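Local coordinates for putative ABC transporter subunit, substrate-binding component (Rhodopseudomonas palustris, PDB 4EVQ), which binds 4-hydroxybenzoate as the solute-binding component of an ABC transporter, probably delivering such lignin-derived benzoates for uptake, at residues 36-44 / 274-284. Residues are numbered along the deposited sequence; the frame is centred on the assembly and turned at random. Where two conformers were deposited one is given.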
loop_
_atom_site.group_PDB
_atom_site.type_symbol
_atom_site.label_atom_id
_atom_site.label_comp_id
_atom_site.label_asym_id
_atom_site.label_seq_id
_atom_site.Cartn_x
_atom_site.Cartn_y
_atom_site.Cartn_z
ATOM N N ILE A 36 6.087 -7.753 0.696
ATOM C CA ILE A 36 6.906 -6.617 1.157
ATOM C C ILE A 36 8.273 -7.107 1.592
ATOM O O ILE A 36 9.299 -6.487 1.271
ATOM C CB ILE A 36 6.184 -5.872 2.307
ATOM C CG1 ILE A 36 4.919 -5.166 1.752
ATOM C CG2 ILE A 36 7.119 -4.871 2.976
ATOM C CD1 ILE A 36 3.987 -4.726 2.841
ATOM N N THR A 37 8.293 -8.192 2.360
ATOM C CA THR A 37 9.562 -8.734 2.825
ATOM C C THR A 37 10.446 -9.191 1.648
ATOM O O THR A 37 11.676 -8.926 1.619
ATOM C CB THR A 37 9.304 -9.899 3.785
ATOM O OG1 THR A 37 8.526 -9.438 4.898
ATOM C CG2 THR A 37 10.601 -10.483 4.340
ATOM N N ARG A 38 9.810 -9.808 0.654
ATOM C CA ARG A 38 10.532 -10.224 -0.553
ATOM C C ARG A 38 11.121 -9.049 -1.305
ATOM O O ARG A 38 12.287 -9.085 -1.735
ATOM C CB ARG A 38 9.639 -11.045 -1.492
ATOM C CG ARG A 38 9.344 -12.483 -1.029
ATOM C CD ARG A 38 8.313 -13.100 -1.939
ATOM N NE ARG A 38 8.199 -14.521 -1.691
ATOM C CZ ARG A 38 7.428 -15.343 -2.392
ATOM N NH1 ARG A 38 6.590 -14.868 -3.314
ATOM N NH2 ARG A 38 7.478 -16.666 -2.135
ATOM N N GLY A 39 10.331 -8.006 -1.473
ATOM C CA GLY A 39 10.857 -6.816 -2.129
ATOM C C GLY A 39 12.076 -6.226 -1.415
ATOM O O GLY A 39 13.077 -5.854 -2.044
ATOM N N LEU A 40 11.986 -6.131 -0.102
ATOM C CA LEU A 40 13.078 -5.569 0.684
ATOM C C LEU A 40 14.319 -6.477 0.661
ATOM O O LEU A 40 15.457 -6.006 0.496
ATOM C CB LEU A 40 12.568 -5.332 2.097
ATOM C CG LEU A 40 13.560 -4.765 3.094
ATOM C CD1 LEU A 40 14.166 -3.457 2.613
ATOM C CD2 LEU A 40 12.801 -4.582 4.378
ATOM N N GLU A 41 14.119 -7.784 0.807
ATOM C CA GLU A 41 15.243 -8.710 0.781
ATOM C C GLU A 41 15.889 -8.759 -0.599
ATOM O O GLU A 41 17.104 -8.881 -0.725
ATOM C CB GLU A 41 14.788 -10.110 1.203
ATOM C CG GLU A 41 14.438 -10.136 2.688
ATOM C CD GLU A 41 13.911 -11.483 3.189
ATOM O OE1 GLU A 41 13.238 -12.213 2.441
ATOM O OE2 GLU A 41 14.154 -11.775 4.381
ATOM N N LEU A 42 15.073 -8.723 -1.646
ATOM C CA LEU A 42 15.627 -8.721 -2.995
ATOM C C LEU A 42 16.468 -7.478 -3.216
ATOM O O LEU A 42 17.541 -7.526 -3.851
ATOM C CB LEU A 42 14.487 -8.817 -4.042
ATOM C CG LEU A 42 14.935 -9.183 -5.458
ATOM C CD1 LEU A 42 15.439 -10.646 -5.531
ATOM C CD2 LEU A 42 13.790 -8.895 -6.464
ATOM N N TYR A 43 15.986 -6.347 -2.746
ATOM C CA TYR A 43 16.811 -5.129 -2.894
ATOM C C TYR A 43 18.128 -5.268 -2.175
ATOM O O TYR A 43 19.170 -4.923 -2.730
ATOM C CB TYR A 43 16.094 -3.879 -2.384
ATOM C CG TYR A 43 16.960 -2.682 -2.601
ATOM C CD1 TYR A 43 17.177 -2.201 -3.868
ATOM C CD2 TYR A 43 17.647 -2.109 -1.548
ATOM C CE1 TYR A 43 18.046 -1.147 -4.098
ATOM C CE2 TYR A 43 18.521 -1.050 -1.762
ATOM C CZ TYR A 43 18.703 -0.563 -3.034
ATOM O OH TYR A 43 19.542 0.496 -3.274
ATOM N N VAL A 44 18.089 -5.736 -0.935
ATOM C CA VAL A 44 19.354 -5.909 -0.196
ATOM C C VAL A 44 20.271 -6.856 -0.970
ATOM O O VAL A 44 21.465 -6.594 -1.073
ATOM C CB VAL A 44 19.093 -6.414 1.221
ATOM C CG1 VAL A 44 20.376 -6.880 1.894
ATOM C CG2 VAL A 44 18.388 -5.305 2.069
ATOM N N PHE A 274 13.694 -5.097 -12.113
ATOM C CA PHE A 274 13.069 -5.604 -10.904
ATOM C C PHE A 274 12.153 -6.797 -11.183
ATOM O O PHE A 274 12.202 -7.792 -10.484
ATOM C CB PHE A 274 12.267 -4.441 -10.288
ATOM C CG PHE A 274 11.389 -4.838 -9.131
ATOM C CD1 PHE A 274 11.918 -5.235 -7.933
ATOM C CD2 PHE A 274 10.016 -4.729 -9.248
ATOM C CE1 PHE A 274 11.096 -5.598 -6.881
ATOM C CE2 PHE A 274 9.183 -5.055 -8.208
ATOM C CZ PHE A 274 9.725 -5.479 -7.022
ATOM N N VAL A 275 11.305 -6.670 -12.193
ATOM C CA VAL A 275 10.396 -7.763 -12.525
ATOM C C VAL A 275 11.226 -8.979 -12.874
ATOM O O VAL A 275 10.936 -10.078 -12.404
ATOM C CB VAL A 275 9.456 -7.393 -13.666
ATOM C CG1 VAL A 275 8.720 -8.619 -14.226
ATOM C CG2 VAL A 275 8.456 -6.355 -13.175
ATOM N N LYS A 276 12.279 -8.800 -13.676
ATOM C CA LYS A 276 13.126 -9.950 -14.068
ATOM C C LYS A 276 13.756 -10.626 -12.851
ATOM O O LYS A 276 13.729 -11.858 -12.717
ATOM C CB LYS A 276 14.200 -9.500 -15.068
ATOM C CG LYS A 276 15.118 -10.639 -15.560
ATOM C CD LYS A 276 15.999 -10.174 -16.716
ATOM C CE LYS A 276 17.063 -11.219 -17.074
ATOM N NZ LYS A 276 18.078 -10.661 -18.008
ATOM N N SER A 277 14.318 -9.814 -11.961
ATOM C CA SER A 277 14.982 -10.322 -10.752
ATOM C C SER A 277 14.009 -10.988 -9.790
ATOM O O SER A 277 14.327 -11.992 -9.155
ATOM C CB SER A 277 15.691 -9.169 -10.018
ATOM O OG SER A 277 16.853 -8.757 -10.711
ATOM N N PHE A 278 12.835 -10.387 -9.633
ATOM C CA PHE A 278 11.830 -10.917 -8.723
ATOM C C PHE A 278 11.275 -12.254 -9.244
ATOM O O PHE A 278 11.116 -13.206 -8.481
ATOM C CB PHE A 278 10.741 -9.876 -8.506
ATOM C CG PHE A 278 9.811 -10.187 -7.367
ATOM C CD1 PHE A 278 8.789 -11.094 -7.506
ATOM C CD2 PHE A 278 9.983 -9.576 -6.128
ATOM C CE1 PHE A 278 7.935 -11.364 -6.462
ATOM C CE2 PHE A 278 9.152 -9.815 -5.092
ATOM C CZ PHE A 278 8.134 -10.725 -5.227
ATOM N N GLU A 279 10.981 -12.319 -10.537
ATOM C CA GLU A 279 10.464 -13.557 -11.127
ATOM C C GLU A 279 11.514 -14.657 -11.043
ATOM O O GLU A 279 11.177 -15.816 -10.804
ATOM C CB GLU A 279 10.007 -13.306 -12.554
ATOM C CG GLU A 279 8.710 -12.528 -12.543
ATOM C CD GLU A 279 8.116 -12.141 -13.896
ATOM O OE1 GLU A 279 8.738 -12.395 -14.925
ATOM O OE2 GLU A 279 7.008 -11.533 -13.901
ATOM N N ALA A 280 12.781 -14.322 -11.276
ATOM C CA ALA A 280 13.827 -15.332 -11.162
ATOM C C ALA A 280 13.921 -15.900 -9.731
ATOM O O ALA A 280 14.146 -17.107 -9.545
ATOM C CB ALA A 280 15.179 -14.782 -11.634
ATOM N N ALA A 281 13.735 -15.049 -8.728
ATOM C CA ALA A 281 13.877 -15.475 -7.346
ATOM C C ALA A 281 12.631 -16.191 -6.816
ATOM O O ALA A 281 12.743 -17.173 -6.051
ATOM C CB ALA A 281 14.214 -14.271 -6.452
ATOM N N TYR A 282 11.455 -15.712 -7.217
ATOM C CA TYR A 282 10.216 -16.118 -6.572
ATOM C C TYR A 282 9.179 -16.760 -7.500
ATOM O O TYR A 282 8.165 -17.248 -7.008
ATOM C CB TYR A 282 9.581 -14.914 -5.814
ATOM C CG TYR A 282 10.518 -14.295 -4.808
ATOM C CD1 TYR A 282 10.975 -15.013 -3.708
ATOM C CD2 TYR A 282 10.956 -12.999 -4.952
ATOM C CE1 TYR A 282 11.850 -14.446 -2.805
ATOM C CE2 TYR A 282 11.802 -12.421 -4.042
ATOM C CZ TYR A 282 12.249 -13.135 -2.977
ATOM O OH TYR A 282 13.128 -12.517 -2.091
ATOM N N LYS A 283 9.410 -16.721 -8.814
ATOM C CA LYS A 283 8.572 -17.432 -9.819
ATOM C C LYS A 283 7.128 -16.917 -9.975
ATOM O O LYS A 283 6.252 -17.607 -10.536
ATOM C CB LYS A 283 8.551 -18.953 -9.551
ATOM C CG LYS A 283 9.954 -19.556 -9.281
ATOM C CD LYS A 283 10.964 -19.131 -10.338
ATOM C CE LYS A 283 12.266 -19.917 -10.230
ATOM N NZ LYS A 283 12.739 -19.985 -8.816
ATOM N N ILE A 284 6.873 -15.722 -9.461
ATOM C CA ILE A 284 5.657 -15.000 -9.710
ATOM C C ILE A 284 6.036 -13.543 -9.938
ATOM O O ILE A 284 7.079 -13.070 -9.495
ATOM C CB ILE A 284 4.619 -15.080 -8.553
ATOM C CG1 ILE A 284 5.177 -14.457 -7.265
ATOM C CG2 ILE A 284 4.171 -16.550 -8.283
ATOM C CD1 ILE A 284 4.126 -14.400 -6.122
HETATM O O HOH W 1 6.179 -17.345 -4.867
HETATM O O HOH W 2 13.363 -13.844 0.256
#
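Arg38 lies stretched across one face of the Tyr282 ring, the two side chains running in opposite directions. Its CD is 3.7 Å from the ring centroid, a CH-pi contact squarely over the centre, while CB and CG touch the hydroxyl end of the ring. CG turned beside the backbone N (chi1 -74°) and an extended chain from there to NE lay the arm along the ring. The guanidinium follows, tilted 16° from the ring plane, with NE 3.5 Å from CD1 of Tyr282, and CD1 of Ile284 closes in on its edge.

Apolar packing centres on Leu42, a knob in the hole formed by Ser277, Phe278, Ala281 and Tyr282. Its CD2 packs 3.6 Å from CA of Phe278, its CD1 3.9 Å from CB of Ala281. The parent helices, 30-46 and 269-282, belong to the periplasmic-binding-protein fold of the leucine-binding family; segments 36-44 and 274-282 cross at 108°, their axes 10.9 Å apart at closest approach, and helix 30-46 rests its other side on strands 17-23 and 54-62. CB of Ala281 covers the second face of the Tyr282 ring. With a leucine in place of Tyr282, the Arg38 arm would probably lose the flat surface it lies on, and the water at Glu41 its hydroxyl partner.

Polar ties across the contact run through water. One water donates a hydrogen bond to OE1 of Glu41 and is hydrogen-bonded, at 2.7 Å, to OH of Tyr282; OE2 of Glu41 is salt-bridged to Lys60. Another accepts from Arg38 NH1 at 3.0 Å and donates to the carbonyl O of Tyr282.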